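Local coordinates for protein soluble lytic murein transglycosylase (Escherichia coli, PDB 1QSA) that cleaves the glycosidic bonds between N-acetylmuramic acid and N-acetylglucosamine in peptidoglycan, forming a 1,6-anhydro bond in the N-acetylmuramic acid residue, at residues 100-103 / 104-108; 137-140 / 141-145. All coordinates share one frame; numbering follows the deposited sequence. Where two conformers were deposited one is given.

Contact 1. Residues 100-103 / 104-108; sequences GTTE and AQCNY
T101 caps the first turn of helix 102-114 through its side chain. It is the N-cap residue, and its OG1 accepts from A104 N at 3.1 Å. The hydroxyl sits between the backbone N and the carbonyl carbon (chi1 67°), which turns it back toward the N-H of A104. There it also meets A104 CB at 3.2 Å. The tight part of the contact lies at A104 and C106. A104 is buried and packs on S76 and N80 of helix 69-84. C106 is buried one turn after T102. Its SG lies 3.2 Å from T102 O, and it forms a disulfide with C139.

The looser, more open side is that of T102 and Q105. Q105 runs extended beyond CG, back past the carbonyl of T101, with CG 3.1 Å from T101 O. Its NE2 bonds to P99 O, just before the helix. Its OE1 accepts from a water that also bonds to T102 OG1. N107 is buried. Its OD1 has K141 NZ as a probable hydrogen-bond partner, and its ND2 bonds to N80 OD1. A second water reaches from partly exposed E103 to N107, donating to E103 OE2 at 2.7 Å and accepting from N107 ND2 at 2.9 Å.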
# COMPACT_ATOMS: atom_id res chain seq x y z
N GLY A 100 -19.53 11.68 3.29
CA GLY A 100 -18.29 10.92 3.37
C GLY A 100 -17.18 11.13 2.37
O GLY A 100 -16.00 11.12 2.75
N THR A 101 -17.50 11.28 1.09
CA THR A 101 -16.46 11.43 0.08
C THR A 101 -16.07 12.87 -0.13
O THR A 101 -16.86 13.78 0.13
CB THR A 101 -16.88 10.83 -1.26
OG1 THR A 101 -17.96 11.60 -1.82
CG2 THR A 101 -17.34 9.39 -1.07
N THR A 102 -14.87 13.08 -0.65
CA THR A 102 -14.41 14.43 -0.92
C THR A 102 -15.30 15.12 -1.94
O THR A 102 -15.69 16.28 -1.72
CB THR A 102 -12.96 14.45 -1.43
OG1 THR A 102 -12.14 13.76 -0.48
CG2 THR A 102 -12.47 15.88 -1.55
N GLU A 103 -15.67 14.41 -3.00
CA GLU A 103 -16.53 14.98 -4.04
C GLU A 103 -17.87 15.43 -3.45
O GLU A 103 -18.31 16.56 -3.69
CB GLU A 103 -16.75 14.00 -5.19
CG GLU A 103 -17.54 14.62 -6.34
CD GLU A 103 -17.79 13.65 -7.48
OE1 GLU A 103 -17.27 12.51 -7.45
OE2 GLU A 103 -18.53 14.03 -8.41
N ALA A 104 -18.47 14.58 -2.62
CA ALA A 104 -19.75 14.92 -1.97
C ALA A 104 -19.56 16.11 -1.02
O ALA A 104 -20.45 16.95 -0.89
CB ALA A 104 -20.32 13.71 -1.21
N GLN A 105 -18.40 16.20 -0.36
CA GLN A 105 -18.14 17.32 0.56
C GLN A 105 -18.04 18.63 -0.21
O GLN A 105 -18.56 19.66 0.24
CB GLN A 105 -16.87 17.06 1.37
CG GLN A 105 -17.05 15.93 2.39
CD GLN A 105 -15.73 15.45 2.96
OE1 GLN A 105 -14.67 16.03 2.70
NE2 GLN A 105 -15.79 14.39 3.76
N CYS A 106 -17.40 18.58 -1.38
CA CYS A 106 -17.28 19.76 -2.24
C CYS A 106 -18.69 20.26 -2.57
O CYS A 106 -18.99 21.45 -2.51
CB CYS A 106 -16.59 19.42 -3.55
SG CYS A 106 -14.85 18.88 -3.44
N ASN A 107 -19.57 19.33 -2.91
CA ASN A 107 -20.94 19.69 -3.27
C ASN A 107 -21.77 20.16 -2.07
O ASN A 107 -22.59 21.08 -2.19
CB ASN A 107 -21.61 18.52 -4.00
CG ASN A 107 -21.12 18.39 -5.43
OD1 ASN A 107 -20.95 19.39 -6.13
ND2 ASN A 107 -20.91 17.16 -5.88
N TYR A 108 -21.51 19.57 -0.91
CA TYR A 108 -22.19 19.93 0.33
C TYR A 108 -21.89 21.39 0.68
O TYR A 108 -22.81 22.17 0.99
CB TYR A 108 -21.71 19.01 1.46
CG TYR A 108 -22.21 19.36 2.85
CD1 TYR A 108 -23.45 18.88 3.30
CD2 TYR A 108 -21.43 20.12 3.72
CE1 TYR A 108 -23.90 19.15 4.60
CE2 TYR A 108 -21.87 20.40 5.03
CZ TYR A 108 -23.10 19.91 5.46
OH TYR A 108 -23.51 20.14 6.76
O HOH W 1 -12.28 14.93 2.01
O HOH W 2 -20.07 16.22 -8.48

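Contact 2. Residues 137-140 / 141-145; sequences NACD and KLFSV
The backbone winds from C139 and D140 into the next helical turn, where F143 N bonds to C139 O at 2.9 Å and S144 N to D140 O. The F143 bond is nearly straight, with an angle of 167° at the hydrogen.

C139 and F143 form the buried side. C139 CB lies over the face of the F143 ring, 4.0 Å from its centroid, in a CH-pi contact. The nearest ring atom to CB is CE2. C139 SG approaches the same ring obliquely, 4.5 Å from the centroid, as a cysteine sulfur-aromatic contact. C139 O also stands above one face of the ring, offset toward the rim. C139 O thus accepts from F143 N and also lies against the F143 ring. The F143 ring meets W129 edge to face.

These residues lie in the first turns of helix 138-148, which packs against helices 102-114 and 118-129 in the alpha-superhelical part of the enzyme. C139 SG is joined to C106 SG of helix 102-114 by a disulfide. L142 is buried too, and its side chain touches Y109, A125 and L128.

K141 turns back toward the start of the helix. Its CG lies between the backbone N and the carbonyl carbon (chi1 59°), and the chain bends again at its end. NZ thereby reaches A138 O at 2.9 Å, in the carbonyl plane and on a lone pair. N107 OD1 is its probable second partner. The A138 and N107 oxygens may partly offset the charge of NZ. K141 also makes a cation-pi contact with Y110. N137 O and K141 N are too far apart (4.5 Å) to bond directly, and a water bridges them: it donates to N137 O at 2.7 Å and accepts from K141 N at 2.9 Å.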
# COMPACT_ATOMS: atom_id res chain seq x y z
N ASN A 137 -13.23 17.67 -9.43
CA ASN A 137 -13.64 18.78 -10.30
C ASN A 137 -14.80 19.53 -9.64
O ASN A 137 -14.94 20.74 -9.81
CB ASN A 137 -14.03 18.25 -11.69
CG ASN A 137 -14.48 19.35 -12.64
OD1 ASN A 137 -15.59 19.30 -13.14
ND2 ASN A 137 -13.62 20.33 -12.89
N ALA A 138 -15.59 18.81 -8.84
CA ALA A 138 -16.74 19.40 -8.12
C ALA A 138 -16.33 20.56 -7.19
O ALA A 138 -17.14 21.43 -6.89
CB ALA A 138 -17.47 18.32 -7.32
N CYS A 139 -15.10 20.53 -6.69
CA CYS A 139 -14.62 21.58 -5.79
C CYS A 139 -14.27 22.87 -6.50
O CYS A 139 -14.18 23.92 -5.86
CB CYS A 139 -13.42 21.09 -4.96
SG CYS A 139 -13.83 20.63 -3.24
N ASP A 140 -14.07 22.81 -7.82
CA ASP A 140 -13.69 24.02 -8.55
C ASP A 140 -14.68 25.17 -8.38
O ASP A 140 -14.27 26.31 -8.06
CB ASP A 140 -13.45 23.71 -10.03
CG ASP A 140 -12.22 22.82 -10.25
OD1 ASP A 140 -11.36 22.72 -9.34
OD2 ASP A 140 -12.11 22.22 -11.34
N LYS A 141 -15.97 24.89 -8.51
CA LYS A 141 -16.99 25.93 -8.35
C LYS A 141 -16.99 26.50 -6.92
O LYS A 141 -17.23 27.70 -6.71
CB LYS A 141 -18.37 25.39 -8.74
CG LYS A 141 -18.85 24.17 -7.94
CD LYS A 141 -20.20 23.67 -8.50
CE LYS A 141 -20.72 22.47 -7.72
NZ LYS A 141 -19.83 21.28 -7.89
N LEU A 142 -16.69 25.65 -5.94
CA LEU A 142 -16.64 26.05 -4.54
C LEU A 142 -15.43 26.95 -4.28
O LEU A 142 -15.56 27.98 -3.63
CB LEU A 142 -16.57 24.82 -3.62
CG LEU A 142 -16.37 25.12 -2.12
CD1 LEU A 142 -17.56 25.91 -1.52
CD2 LEU A 142 -16.16 23.80 -1.37
N PHE A 143 -14.26 26.56 -4.78
CA PHE A 143 -13.05 27.35 -4.60
C PHE A 143 -13.21 28.70 -5.31
O PHE A 143 -12.69 29.71 -4.85
CB PHE A 143 -11.82 26.60 -5.15
CG PHE A 143 -11.48 25.34 -4.40
CD1 PHE A 143 -11.82 25.18 -3.06
CD2 PHE A 143 -10.79 24.30 -5.05
CE1 PHE A 143 -11.48 24.02 -2.36
CE2 PHE A 143 -10.45 23.13 -4.36
CZ PHE A 143 -10.79 22.99 -3.02
N SER A 144 -13.91 28.69 -6.44
CA SER A 144 -14.15 29.90 -7.22
C SER A 144 -15.01 30.91 -6.45
O SER A 144 -14.62 32.08 -6.33
CB SER A 144 -14.82 29.55 -8.55
OG SER A 144 -14.96 30.71 -9.35
N VAL A 145 -16.15 30.48 -5.92
CA VAL A 145 -17.01 31.42 -5.17
C VAL A 145 -16.36 31.85 -3.86
O VAL A 145 -16.54 32.99 -3.42
CB VAL A 145 -18.47 30.88 -4.93
CG1 VAL A 145 -19.18 30.67 -6.27
CG2 VAL A 145 -18.47 29.59 -4.11
O HOH W 3 -16.92 22.60 -10.08

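In the fold
Contact 1 comes first along the chain, at the start of helix 102-114. Contact 2 follows at the start of helix 138-148. Helix 118-129 lies between them in sequence and packs against both. Their centres are about 11 Å apart, on the same side of the chain's centre. Two links join the contacts directly. The C106-C139 disulfide, with SG to SG at 2.0 Å, ties the two helices covalently. Beside the disulfide, N107 OD1 and K141 NZ are 2.8 Å apart, a probable hydrogen bond. A138 packs on C106 and N107 alongside. The pair thus fastens two helices of the alpha-superhelix, away from the predicted active site.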